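Local coordinates for phenazine biosynthesis protein, PhzF family (Bacillus anthracis, PDB 3EDN), which belongs to the PhzF family with a diaminopimelate epimerase-like fold and is probably an isomerase-type enzyme, though its own substrate is not established, at residues V146-V151 / L172-R177; T164-V169 / G237-T242; G213-S218 / I224-T229. One frame throughout, in Å; residues are numbered along the deposited sequence.

All three contacts lie in one lobe of the diaminopimelate epimerase-like fold, their centres 14 to 16 Å apart. Contacts 1 and 2 meet directly: D150 N probably donates to P168 O (2.9 Å), and strand 163-168 leads into helix 172-177. Helix 172-177 is tied to the hairpin of contact 3 by a probable hydrogen bond from R214 NH1 to C175 O (2.8 Å). Contact 3 in turn leads into helix 230-244, which packs in contact 2. T229, just before that helix, has its side chain about 4 Å from a sulfate other than that of contact 3; both probably come from the crystallisation liquor, but this one may mark a pocket, perhaps in the interlobe active-site cleft of this fold.

Contact 1 of 3, residues V146-V151 / L172-R177; sequences VNDLDV and LDVCER
D148 and R177 point head-on at one another and meet in a two-bond salt bridge between the 146-151 turn and helix 172-177. The guanidinium grips end-on, one terminal nitrogen to each carboxylate oxygen. R177 NH1 donates to D148 OD1 at 2.9 Å, nearly straight (177°) and in the plane of the guanidinium, yet it meets that oxygen from above the carboxylate plane. The second bond, R177 NH2 to D148 OD2, is also 2.9 Å but more bent; it arrives on the syn side of the oxygen and is tilted from both planes. With the two flat groups turned 65° against each other, the pair is twisted rather than coplanar. R177 presents its terminal nitrogens through a bend at chi3 (46°). D148 OD2 is held a second time by the backbone N of E145, which helps to fix the carboxylate's rotation.

Beside the bridge, V174 presents both methyls to D148: CG1 lies 3.8 Å from D148 CB, while CG2 is 4.0 Å from D148 OD1. This apolar patch flanks the charged pair and also leans on V169 and L144. K170 NZ bonds to the carbonyls of N147 and L149, tying the turn to the chain just ahead of the helix. The contact thus joins the loop between helix 135-141 and strand 156-159 to the short helix that follows strand 163-168; V167 of that strand packs on L149.

Contact 2 of 3, residues T164-V169 / G237-T242; sequences TVIVPV and GAYYAT
I166 lays its CG2 methyl over one face of the Y239 ring, the central touch between strand 163-168 and helix 230-244. The methyl is 3.8 Å from the ring centroid and 14° off the normal, a CH-pi contact; its closest ring atom is Y239 CE1, at 3.7 Å from I166 CG2. The two side chains run antiparallel as they pass, which lays the methyl over the ring, nearest its CD1-CE1 side. P168 adds a second touch farther along the ring, its CG 3.2 Å from Y239 OH and 4.1 Å from Y239 CZ, approaching neither over the face nor at the edge.

The ring reaches the strand because Y239 CG stands anti to the backbone N (chi1 -178°). At its far end the hydroxyl is hydrogen-bonded to P154 O, which gives the buried polar atom a partner and anchors the hydroxyl end of the ring. On the helix, T242 OG1 donates to A238 O (2.6 Å), a side-chain-to-backbone bond one turn back.

I200, V156 and L153 also pack against Y239, and the ring of Y243 meets it at an inclined angle. The helix therefore packs by this tyrosine across neighbouring strands 156-159, 163-168 and 196-201, while Y240 and A241 meet strand 251-258.

Contact 3 of 3, residues G213-S218 / I224-T229; sequences GRHFSS and IEDPVT. With SO4 (sulfate ion), chain G.
E225 OE2 is gripped by R214 NE (2.9 Å, 173°) and by a water donating to it at 2.8 Å, on one face of a short, weakly bonded beta hairpin of strands 211-216 and 225-226. The arginine holds the carboxylate side-on: R214 NH2 bonds to the syn lone pair of E225 OE1 (2.9 Å). A bend at chi3 turns the guanidinium so that F216 CZ lies 3.8 Å above one face, and R214 NH1 is tied to C175 O. The same water accepts from H215 N and donates to D226 O, bridging the two strands.

F216 and E225 form an antiparallel non-hydrogen-bonded pair, flanked by the backbone bonds D226 N to H215 O and S217 N to I224 O (each 3.1 Å). On the other face T229 covers the H215 ring, itself bonded through ND1 to H198, with T229 CG2 4.0 Å from the ring centroid in a CH-pi contact. T229 OG1 sits over the same ring and donates to the anti lone pair of D226 OD1 (2.6 Å). At the hairpin's loop end a sulfate, probably from the crystallisation liquor, accepts from E225 N through O3 and from I224 N through O1 (N to O1 2.6 Å).

Contact 1 of 3, residues V146-V151 / L172-R177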
ATOM      1  N   VAL A 146     -28.841 -18.252  36.630  1.00 16.91           N
ATOM      2  CA  VAL A 146     -29.937 -17.535  35.989  1.00 15.68           C
ATOM      3  C   VAL A 146     -30.508 -16.356  36.815  1.00 14.62           C
ATOM      4  O   VAL A 146     -31.012 -15.367  36.261  1.00 15.40           O
ATOM      5  CB  VAL A 146     -31.045 -18.517  35.497  1.00 16.46           C
ATOM      6  CG1 VAL A 146     -31.939 -18.996  36.659  1.00 16.54           C
ATOM      7  CG2 VAL A 146     -31.867 -17.879  34.408  1.00 16.56           C
ATOM      8  N   ASN A 147     -30.400 -16.447  38.140  1.00 13.54           N
ATOM      9  CA  ASN A 147     -30.886 -15.375  39.002  1.00 13.68           C
ATOM     10  C   ASN A 147     -29.879 -14.245  39.184  1.00 13.53           C
ATOM     11  O   ASN A 147     -30.113 -13.322  39.952  1.00 13.43           O
ATOM     12  CB  ASN A 147     -31.340 -15.904  40.371  1.00 13.82           C
ATOM     13  CG  ASN A 147     -30.203 -16.491  41.184  1.00 13.79           C
ATOM     14  OD1 ASN A 147     -29.122 -16.791  40.654  1.00 14.57           O
ATOM     15  ND2 ASN A 147     -30.444 -16.681  42.488  1.00 14.28           N
ATOM     16  N   ASP A 148     -28.771 -14.306  38.444  1.00 13.78           N
ATOM     17  CA  ASP A 148     -27.857 -13.157  38.356  1.00 13.31           C
ATOM     18  C   ASP A 148     -28.290 -12.166  37.278  1.00 13.68           C
ATOM     19  O   ASP A 148     -27.798 -11.027  37.241  1.00 13.53           O
ATOM     20  CB  ASP A 148     -26.436 -13.634  38.063  1.00 13.67           C
ATOM     21  CG  ASP A 148     -25.850 -14.434  39.191  1.00 14.94           C
ATOM     22  OD1 ASP A 148     -26.018 -14.017  40.356  1.00 15.36           O
ATOM     23  OD2 ASP A 148     -25.206 -15.462  38.913  1.00 15.16           O
ATOM     24  N   LEU A 149     -29.176 -12.596  36.387  1.00 14.00           N
ATOM     25  CA  LEU A 149     -29.702 -11.718  35.338  1.00 15.15           C
ATOM     26  C   LEU A 149     -30.710 -10.728  35.914  1.00 15.86           C
ATOM     27  O   LEU A 149     -31.410 -11.028  36.892  1.00 16.99           O
ATOM     28  CB  LEU A 149     -30.358 -12.540  34.216  1.00 15.43           C
ATOM     29  CG  LEU A 149     -29.463 -13.581  33.533  1.00 16.23           C
ATOM     30  CD1 LEU A 149     -30.275 -14.417  32.565  1.00 16.36           C
ATOM     31  CD2 LEU A 149     -28.325 -12.915  32.788  1.00 16.74           C
ATOM     32  N   ASP A 150     -30.795  -9.558  35.301  1.00 15.98           N
ATOM     33  CA  ASP A 150     -31.783  -8.561  35.671  1.00 16.51           C
ATOM     34  C   ASP A 150     -33.051  -8.829  34.871  1.00 18.48           C
ATOM     35  O   ASP A 150     -33.085  -8.582  33.670  1.00 18.96           O
ATOM     36  CB  ASP A 150     -31.237  -7.168  35.369  1.00 17.10           C
ATOM     37  CG  ASP A 150     -32.219  -6.060  35.691  1.00 17.86           C
ATOM     38  OD1 ASP A 150     -33.374  -6.341  36.112  1.00 17.93           O
ATOM     39  OD2 ASP A 150     -31.838  -4.887  35.527  1.00 19.06           O
ATOM     40  N   VAL A 151     -34.080  -9.335  35.546  1.00 18.49           N
ATOM     41  CA  VAL A 151     -35.312  -9.738  34.876  1.00 19.66           C
ATOM     42  C   VAL A 151     -36.096  -8.543  34.305  1.00 19.55           C
ATOM     43  O   VAL A 151     -36.934  -8.702  33.398  1.00 21.15           O
ATOM     44  CB  VAL A 151     -36.247 -10.568  35.823  1.00 20.63           C
ATOM     45  CG1 VAL A 151     -35.478 -11.687  36.512  1.00 21.84           C
ATOM     46  CG2 VAL A 151     -36.900  -9.674  36.862  1.00 21.81           C
ATOM     47  N   LEU A 172     -22.832  -4.732  40.053  1.00 12.85           N
ATOM     48  CA  LEU A 172     -21.385  -4.886  39.843  1.00 12.45           C
ATOM     49  C   LEU A 172     -20.814  -6.157  40.458  1.00 12.94           C
ATOM     50  O   LEU A 172     -19.888  -6.767  39.903  1.00 12.91           O
ATOM     51  CB  LEU A 172     -20.623  -3.661  40.341  1.00 13.30           C
ATOM     52  CG  LEU A 172     -20.925  -2.360  39.619  1.00 13.79           C
ATOM     53  CD1 LEU A 172     -20.264  -1.193  40.363  1.00 14.27           C
ATOM     54  CD2 LEU A 172     -20.508  -2.412  38.129  1.00 13.81           C
ATOM     55  N   ASP A 173     -21.387  -6.575  41.586  1.00 13.51           N
ATOM     56  CA  ASP A 173     -20.954  -7.815  42.209  1.00 14.92           C
ATOM     57  C   ASP A 173     -21.116  -8.984  41.245  1.00 14.58           C
ATOM     58  O   ASP A 173     -20.266  -9.866  41.191  1.00 15.56           O
ATOM     59  CB  ASP A 173     -21.711  -8.078  43.516  1.00 16.66           C
ATOM     60  CG  ASP A 173     -21.237  -7.193  44.648  1.00 19.31           C
ATOM     61  OD1 ASP A 173     -20.189  -6.542  44.473  1.00 20.02           O
ATOM     62  OD2 ASP A 173     -21.903  -7.137  45.705  1.00 20.94           O
ATOM     63  N   VAL A 174     -22.201  -8.979  40.469  1.00 14.09           N
ATOM     64  CA  VAL A 174     -22.397  -9.995  39.441  1.00 13.71           C
ATOM     65  C   VAL A 174     -21.335  -9.870  38.352  1.00 13.98           C
ATOM     66  O   VAL A 174     -20.732 -10.857  37.939  1.00 14.21           O
ATOM     67  CB  VAL A 174     -23.813  -9.904  38.810  1.00 12.86           C
ATOM     68  CG1 VAL A 174     -23.911 -10.800  37.599  1.00 13.24           C
ATOM     69  CG2 VAL A 174     -24.896 -10.249  39.841  1.00 13.85           C
ATOM     70  N   CYS A 175     -21.085  -8.646  37.902  1.00 13.73           N
ATOM     71  CA  CYS A 175     -20.094  -8.456  36.849  1.00 14.42           C
ATOM     72  C   CYS A 175     -18.725  -8.978  37.265  1.00 14.28           C
ATOM     73  O   CYS A 175     -18.012  -9.549  36.435  1.00 14.90           O
ATOM     74  CB  CYS A 175     -19.992  -6.988  36.472  1.00 14.66           C
ATOM     75  SG  CYS A 175     -21.430  -6.380  35.581  1.00 15.00           S
ATOM     76  N   GLU A 176     -18.378  -8.788  38.542  1.00 14.27           N
ATOM     77  CA  GLU A 176     -17.061  -9.187  39.076  1.00 16.27           C
ATOM     78  C   GLU A 176     -16.859 -10.703  39.034  1.00 16.60           C
ATOM     79  O   GLU A 176     -15.722 -11.183  38.933  1.00 17.65           O
ATOM     80  CB  GLU A 176     -16.874  -8.652  40.509  1.00 16.62           C
ATOM     81  CG  GLU A 176     -16.742  -7.123  40.591  1.00 18.55           C
ATOM     82  CD  GLU A 176     -16.717  -6.562  42.015  0.50 18.35           C
ATOM     83  OE1 GLU A 176     -16.538  -7.336  42.982  0.50 18.99           O
ATOM     84  OE2 GLU A 176     -16.880  -5.331  42.166  0.50 19.47           O
ATOM     85  N   ARG A 177     -17.952 -11.457  39.117  1.00 16.45           N
ATOM     86  CA  ARG A 177     -17.901 -12.917  39.102  1.00 17.53           C
ATOM     87  C   ARG A 177     -17.848 -13.538  37.712  1.00 18.17           C
ATOM     88  O   ARG A 177     -17.590 -14.733  37.568  1.00 17.42           O
ATOM     89  CB  ARG A 177     -19.122 -13.485  39.827  1.00 18.12           C
ATOM     90  CG  ARG A 177     -19.122 -13.273  41.334  1.00 18.39           C
ATOM     91  CD  ARG A 177     -20.532 -13.510  41.903  1.00 18.22           C
ATOM     92  NE  ARG A 177     -21.116 -14.730  41.345  1.00 18.45           N
ATOM     93  CZ  ARG A 177     -22.394 -14.848  40.993  1.00 17.59           C
ATOM     94  NH1 ARG A 177     -23.237 -13.835  41.150  1.00 18.16           N
ATOM     95  NH2 ARG A 177     -22.824 -15.981  40.473  1.00 16.69           N
TER

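Contact 2 of 3, residues T164-V169 / G237-T242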
ATOM      1  N   THR A 164     -23.655  -7.289  18.968  1.00 11.70           N
ATOM      2  CA  THR A 164     -23.340  -7.754  20.325  1.00 11.68           C
ATOM      3  C   THR A 164     -24.654  -8.102  21.044  1.00 12.97           C
ATOM      4  O   THR A 164     -25.719  -7.678  20.614  1.00 13.46           O
ATOM      5  CB  THR A 164     -22.523  -6.688  21.102  1.00 12.02           C
ATOM      6  OG1 THR A 164     -21.878  -7.295  22.222  1.00 10.99           O
ATOM      7  CG2 THR A 164     -23.410  -5.519  21.558  1.00 10.73           C
ATOM      8  N   VAL A 165     -24.574  -8.884  22.112  1.00 11.95           N
ATOM      9  CA  VAL A 165     -25.758  -9.197  22.919  1.00 11.43           C
ATOM     10  C   VAL A 165     -25.692  -8.392  24.203  1.00 10.70           C
ATOM     11  O   VAL A 165     -24.759  -8.557  25.007  1.00 11.70           O
ATOM     12  CB  VAL A 165     -25.867 -10.709  23.275  1.00 11.54           C
ATOM     13  CG1 VAL A 165     -27.209 -11.005  23.932  1.00 12.83           C
ATOM     14  CG2 VAL A 165     -25.710 -11.578  22.026  1.00 11.52           C
ATOM     15  N   ILE A 166     -26.670  -7.507  24.388  1.00 10.08           N
ATOM     16  CA  ILE A 166     -26.782  -6.760  25.624  1.00 10.89           C
ATOM     17  C   ILE A 166     -27.497  -7.658  26.646  1.00 11.28           C
ATOM     18  O   ILE A 166     -28.658  -8.018  26.443  1.00 11.55           O
ATOM     19  CB  ILE A 166     -27.601  -5.463  25.408  1.00 10.73           C
ATOM     20  CG1 ILE A 166     -26.920  -4.525  24.382  1.00 10.71           C
ATOM     21  CG2 ILE A 166     -27.832  -4.748  26.733  1.00 10.79           C
ATOM     22  CD1 ILE A 166     -25.492  -4.085  24.799  1.00 11.24           C
ATOM     23  N   VAL A 167     -26.797  -8.017  27.721  1.00 11.37           N
ATOM     24  CA  VAL A 167     -27.300  -8.911  28.761  1.00 11.66           C
ATOM     25  C   VAL A 167     -27.365  -8.174  30.113  1.00 11.44           C
ATOM     26  O   VAL A 167     -26.347  -8.057  30.817  1.00 11.78           O
ATOM     27  CB  VAL A 167     -26.380 -10.136  28.914  1.00 11.17           C
ATOM     28  CG1 VAL A 167     -26.962 -11.116  29.938  1.00 11.43           C
ATOM     29  CG2 VAL A 167     -26.195 -10.831  27.574  1.00 13.04           C
ATOM     30  N   PRO A 168     -28.548  -7.659  30.474  1.00 11.46           N
ATOM     31  CA  PRO A 168     -28.664  -6.972  31.768  1.00 10.98           C
ATOM     32  C   PRO A 168     -28.454  -7.923  32.954  1.00 11.89           C
ATOM     33  O   PRO A 168     -29.113  -8.977  33.037  1.00 11.78           O
ATOM     34  CB  PRO A 168     -30.092  -6.414  31.747  1.00 11.10           C
ATOM     35  CG  PRO A 168     -30.445  -6.322  30.245  1.00 11.64           C
ATOM     36  CD  PRO A 168     -29.798  -7.570  29.686  1.00 10.42           C
ATOM     37  N   VAL A 169     -27.526  -7.561  33.842  1.00 12.23           N
ATOM     38  CA  VAL A 169     -27.298  -8.299  35.092  1.00 11.90           C
ATOM     39  C   VAL A 169     -27.604  -7.404  36.307  1.00 11.95           C
ATOM     40  O   VAL A 169     -27.747  -6.186  36.179  1.00 11.93           O
ATOM     41  CB  VAL A 169     -25.874  -8.928  35.159  1.00 12.52           C
ATOM     42  CG1 VAL A 169     -25.642  -9.861  33.970  1.00 12.79           C
ATOM     43  CG2 VAL A 169     -24.826  -7.841  35.204  1.00 12.70           C
ATOM     44  N   GLY A 237     -25.930   2.874  24.387  1.00  9.52           N
ATOM     45  CA  GLY A 237     -26.626   4.170  24.400  1.00  9.45           C
ATOM     46  C   GLY A 237     -27.998   4.061  23.761  1.00 10.07           C
ATOM     47  O   GLY A 237     -28.987   4.587  24.282  1.00 11.28           O
ATOM     48  N   ALA A 238     -28.059   3.396  22.612  1.00  9.86           N
ATOM     49  CA  ALA A 238     -29.340   3.190  21.942  1.00 10.71           C
ATOM     50  C   ALA A 238     -30.273   2.378  22.822  1.00 10.45           C
ATOM     51  O   ALA A 238     -31.471   2.635  22.865  1.00 11.61           O
ATOM     52  CB  ALA A 238     -29.143   2.491  20.623  1.00 10.12           C
ATOM     53  N   TYR A 239     -29.722   1.366  23.477  1.00 10.39           N
ATOM     54  CA  TYR A 239     -30.486   0.515  24.372  1.00 10.83           C
ATOM     55  C   TYR A 239     -31.047   1.354  25.519  1.00 11.80           C
ATOM     56  O   TYR A 239     -32.227   1.255  25.862  1.00 12.33           O
ATOM     57  CB  TYR A 239     -29.574  -0.599  24.900  1.00 11.10           C
ATOM     58  CG  TYR A 239     -30.260  -1.585  25.803  1.00 10.46           C
ATOM     59  CD1 TYR A 239     -30.729  -2.802  25.311  1.00 10.70           C
ATOM     60  CD2 TYR A 239     -30.411  -1.324  27.157  1.00 10.58           C
ATOM     61  CE1 TYR A 239     -31.347  -3.715  26.149  1.00 10.96           C
ATOM     62  CE2 TYR A 239     -31.025  -2.235  28.001  1.00 11.01           C
ATOM     63  CZ  TYR A 239     -31.510  -3.408  27.492  1.00 11.06           C
ATOM     64  OH  TYR A 239     -32.086  -4.297  28.355  1.00 11.74           O
ATOM     65  N   TYR A 240     -30.211   2.200  26.114  1.00 11.40           N
ATOM     66  CA  TYR A 240     -30.623   3.051  27.228  1.00 12.60           C
ATOM     67  C   TYR A 240     -31.779   3.941  26.820  1.00 13.54           C
ATOM     68  O   TYR A 240     -32.770   4.056  27.549  1.00 12.77           O
ATOM     69  CB  TYR A 240     -29.427   3.907  27.646  1.00 14.10           C
ATOM     70  CG  TYR A 240     -29.565   4.699  28.926  1.00 14.54           C
ATOM     71  CD1 TYR A 240     -29.397   4.092  30.160  1.00 14.16           C
ATOM     72  CD2 TYR A 240     -29.818   6.061  28.892  1.00 15.78           C
ATOM     73  CE1 TYR A 240     -29.486   4.813  31.335  1.00 15.10           C
ATOM     74  CE2 TYR A 240     -29.910   6.798  30.055  1.00 16.90           C
ATOM     75  CZ  TYR A 240     -29.746   6.168  31.271  1.00 16.26           C
ATOM     76  OH  TYR A 240     -29.834   6.891  32.439  1.00 18.49           O
ATOM     77  N   ALA A 241     -31.656   4.559  25.653  1.00 13.51           N
ATOM     78  CA  ALA A 241     -32.678   5.467  25.139  1.00 14.89           C
ATOM     79  C   ALA A 241     -33.962   4.729  24.754  1.00 16.84           C
ATOM     80  O   ALA A 241     -35.012   5.352  24.669  1.00 17.64           O
ATOM     81  CB  ALA A 241     -32.134   6.251  23.936  1.00 14.61           C
ATOM     82  N   THR A 242     -33.871   3.420  24.516  1.00 18.31           N
ATOM     83  CA  THR A 242     -35.011   2.630  24.034  1.00 21.21           C
ATOM     84  C   THR A 242     -35.730   1.883  25.166  1.00 22.36           C
ATOM     85  O   THR A 242     -36.963   1.729  25.120  1.00 24.16           O
ATOM     86  CB  THR A 242     -34.569   1.637  22.921  1.00 21.79           C
ATOM     87  OG1 THR A 242     -33.895   2.353  21.874  1.00 23.85           O
ATOM     88  CG2 THR A 242     -35.781   0.912  22.311  1.00 23.32           C
TER

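Contact 3 of 3, residues G213-S218 / I224-T229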
ATOM      1  N   GLY A 213     -20.559  -1.785  31.578  1.00 12.12           N
ATOM      2  CA  GLY A 213     -20.568  -3.014  30.774  1.00 12.96           C
ATOM      3  C   GLY A 213     -19.232  -3.757  30.812  1.00 12.82           C
ATOM      4  O   GLY A 213     -18.217  -3.219  31.297  1.00 11.48           O
ATOM      5  N   ARG A 214     -19.246  -4.989  30.313  1.00 12.98           N
ATOM      6  CA  ARG A 214     -18.048  -5.806  30.117  1.00 12.97           C
ATOM      7  C   ARG A 214     -18.195  -6.410  28.729  1.00 11.60           C
ATOM      8  O   ARG A 214     -19.317  -6.660  28.276  1.00 11.33           O
ATOM      9  CB  ARG A 214     -17.968  -6.963  31.129  1.00 14.22           C
ATOM     10  CG  ARG A 214     -17.111  -6.731  32.361  1.00 17.74           C
ATOM     11  CD  ARG A 214     -16.831  -8.036  33.098  1.00 16.08           C
ATOM     12  NE  ARG A 214     -15.466  -8.561  32.948  1.00 16.07           N
ATOM     13  CZ  ARG A 214     -14.954  -9.442  33.797  1.00 15.66           C
ATOM     14  NH1 ARG A 214     -15.702  -9.855  34.817  1.00 16.32           N
ATOM     15  NH2 ARG A 214     -13.711  -9.904  33.656  1.00 16.19           N
ATOM     16  N   HIS A 215     -17.081  -6.649  28.039  1.00 11.11           N
ATOM     17  CA  HIS A 215     -17.168  -7.127  26.664  1.00 12.10           C
ATOM     18  C   HIS A 215     -16.466  -8.463  26.472  1.00 12.74           C
ATOM     19  O   HIS A 215     -15.240  -8.551  26.580  1.00 13.43           O
ATOM     20  CB  HIS A 215     -16.584  -6.087  25.693  1.00 11.30           C
ATOM     21  CG  HIS A 215     -16.927  -6.357  24.265  1.00 11.06           C
ATOM     22  ND1 HIS A 215     -18.135  -5.994  23.718  1.00 11.41           N
ATOM     23  CD2 HIS A 215     -16.239  -6.988  23.282  1.00 12.06           C
ATOM     24  CE1 HIS A 215     -18.169  -6.358  22.446  1.00 12.49           C
ATOM     25  NE2 HIS A 215     -17.029  -6.964  22.160  1.00 12.32           N
ATOM     26  N   PHE A 216     -17.250  -9.487  26.146  1.00 12.82           N
ATOM     27  CA  PHE A 216     -16.700 -10.807  25.885  1.00 12.91           C
ATOM     28  C   PHE A 216     -16.732 -11.136  24.390  1.00 13.32           C
ATOM     29  O   PHE A 216     -17.785 -11.098  23.757  1.00 13.00           O
ATOM     30  CB  PHE A 216     -17.452 -11.863  26.699  1.00 12.74           C
ATOM     31  CG  PHE A 216     -17.382 -11.636  28.188  1.00 12.61           C
ATOM     32  CD1 PHE A 216     -16.187 -11.273  28.790  1.00 12.59           C
ATOM     33  CD2 PHE A 216     -18.515 -11.785  28.981  1.00 11.68           C
ATOM     34  CE1 PHE A 216     -16.129 -11.071  30.172  1.00 11.58           C
ATOM     35  CE2 PHE A 216     -18.473 -11.609  30.361  1.00 12.54           C
ATOM     36  CZ  PHE A 216     -17.283 -11.236  30.967  1.00 13.03           C
ATOM     37  N   SER A 217     -15.567 -11.476  23.843  1.00 15.85           N
ATOM     38  CA  SER A 217     -15.398 -11.624  22.403  1.00 16.77           C
ATOM     39  C   SER A 217     -16.185 -12.814  21.879  1.00 18.20           C
ATOM     40  O   SER A 217     -16.540 -13.727  22.629  1.00 18.22           O
ATOM     41  CB  SER A 217     -13.920 -11.819  22.068  1.00 18.32           C
ATOM     42  OG  SER A 217     -13.121 -10.813  22.662  1.00 20.14           O
ATOM     43  N   SER A 218     -16.466 -12.801  20.584  1.00 19.16           N
ATOM     44  CA  SER A 218     -17.189 -13.917  19.995  1.00 21.59           C
ATOM     45  C   SER A 218     -16.301 -15.156  20.045  1.00 22.39           C
ATOM     46  O   SER A 218     -15.096 -15.072  20.308  1.00 21.45           O
ATOM     47  CB  SER A 218     -17.586 -13.608  18.554  1.00 21.95           C
ATOM     48  OG  SER A 218     -16.503 -13.845  17.682  1.00 24.67           O
ATOM     49  N   ILE A 224     -10.522 -13.113  24.482  1.00 24.98           N
ATOM     50  CA  ILE A 224     -11.531 -13.392  25.503  1.00 23.34           C
ATOM     51  C   ILE A 224     -12.321 -12.153  25.914  1.00 20.99           C
ATOM     52  O   ILE A 224     -13.543 -12.218  26.058  1.00 17.42           O
ATOM     53  CB  ILE A 224     -10.896 -13.979  26.767  1.00 24.83           C
ATOM     54  CG1 ILE A 224     -10.083 -15.229  26.426  1.00 25.58           C
ATOM     55  CG2 ILE A 224     -11.969 -14.321  27.783  1.00 24.70           C
ATOM     56  CD1 ILE A 224      -9.064 -15.581  27.490  1.00 26.28           C
ATOM     57  N   GLU A 225     -11.621 -11.037  26.118  1.00 19.86           N
ATOM     58  CA  GLU A 225     -12.254  -9.818  26.628  1.00 18.73           C
ATOM     59  C   GLU A 225     -11.580  -8.527  26.135  1.00 20.03           C
ATOM     60  O   GLU A 225     -10.364  -8.412  26.180  1.00 21.33           O
ATOM     61  CB  GLU A 225     -12.275  -9.858  28.159  1.00 18.72           C
ATOM     62  CG  GLU A 225     -12.699  -8.553  28.827  1.00 15.92           C
ATOM     63  CD  GLU A 225     -13.045  -8.703  30.298  1.00 16.56           C
ATOM     64  OE1 GLU A 225     -12.662  -9.723  30.938  1.00 16.13           O
ATOM     65  OE2 GLU A 225     -13.708  -7.789  30.819  1.00 15.23           O
ATOM     66  N   ASP A 226     -12.389  -7.563  25.695  1.00 19.08           N
ATOM     67  CA  ASP A 226     -11.929  -6.274  25.143  1.00 17.81           C
ATOM     68  C   ASP A 226     -12.007  -5.201  26.251  1.00 17.39           C
ATOM     69  O   ASP A 226     -12.966  -5.171  27.016  1.00 16.61           O
ATOM     70  CB  ASP A 226     -12.874  -5.903  23.989  1.00 17.80           C
ATOM     71  CG  ASP A 226     -12.288  -4.881  23.016  1.00 19.06           C
ATOM     72  OD1 ASP A 226     -12.911  -3.815  22.870  1.00 19.77           O
ATOM     73  OD2 ASP A 226     -11.253  -5.161  22.360  1.00 20.03           O
ATOM     74  N   PRO A 227     -10.993  -4.333  26.368  1.00 16.01           N
ATOM     75  CA  PRO A 227     -10.955  -3.355  27.473  1.00 15.21           C
ATOM     76  C   PRO A 227     -12.040  -2.239  27.491  1.00 13.89           C
ATOM     77  O   PRO A 227     -12.653  -1.966  28.536  1.00 13.18           O
ATOM     78  CB  PRO A 227      -9.545  -2.752  27.369  1.00 16.55           C
ATOM     79  CG  PRO A 227      -9.124  -3.020  25.965  1.00 16.00           C
ATOM     80  CD  PRO A 227      -9.780  -4.277  25.523  1.00 16.76           C
ATOM     81  N   VAL A 228     -12.235  -1.575  26.358  1.00 12.51           N
ATOM     82  CA  VAL A 228     -13.215  -0.494  26.240  1.00 12.07           C
ATOM     83  C   VAL A 228     -13.649  -0.433  24.786  1.00 11.58           C
ATOM     84  O   VAL A 228     -12.842  -0.145  23.902  1.00 12.11           O
ATOM     85  CB  VAL A 228     -12.641   0.903  26.573  1.00 14.37           C
ATOM     86  CG1 VAL A 228     -13.802   1.862  26.864  1.00 13.48           C
ATOM     87  CG2 VAL A 228     -11.575   0.835  27.665  1.00 16.40           C
ATOM     88  N   THR A 229     -14.912  -0.734  24.531  1.00  9.50           N
ATOM     89  CA  THR A 229     -15.383  -1.067  23.193  1.00  9.69           C
ATOM     90  C   THR A 229     -16.360   0.001  22.689  1.00  9.70           C
ATOM     91  O   THR A 229     -17.483   0.117  23.190  1.00 10.58           O
ATOM     92  CB  THR A 229     -16.076  -2.444  23.199  1.00 10.26           C
ATOM     93  OG1 THR A 229     -15.233  -3.389  23.890  1.00 10.89           O
ATOM     94  CG2 THR A 229     -16.345  -2.918  21.770  1.00 11.35           C
TER
HETATM   95  S   SO4 G 304      -7.616 -11.630  25.850  0.50 31.51           S
HETATM   96  O1  SO4 G 304      -7.996 -12.595  24.827  0.50 31.28           O
HETATM   97  O2  SO4 G 304      -6.555 -10.775  25.317  0.50 31.53           O
HETATM   98  O3  SO4 G 304      -8.772 -10.805  26.189  0.50 31.71           O
HETATM   99  O4  SO4 G 304      -7.137 -12.320  27.045  0.50 31.46           O
HETATM  100  O   HOH W   1     -14.578  -5.724  29.195  1.00 13.56           O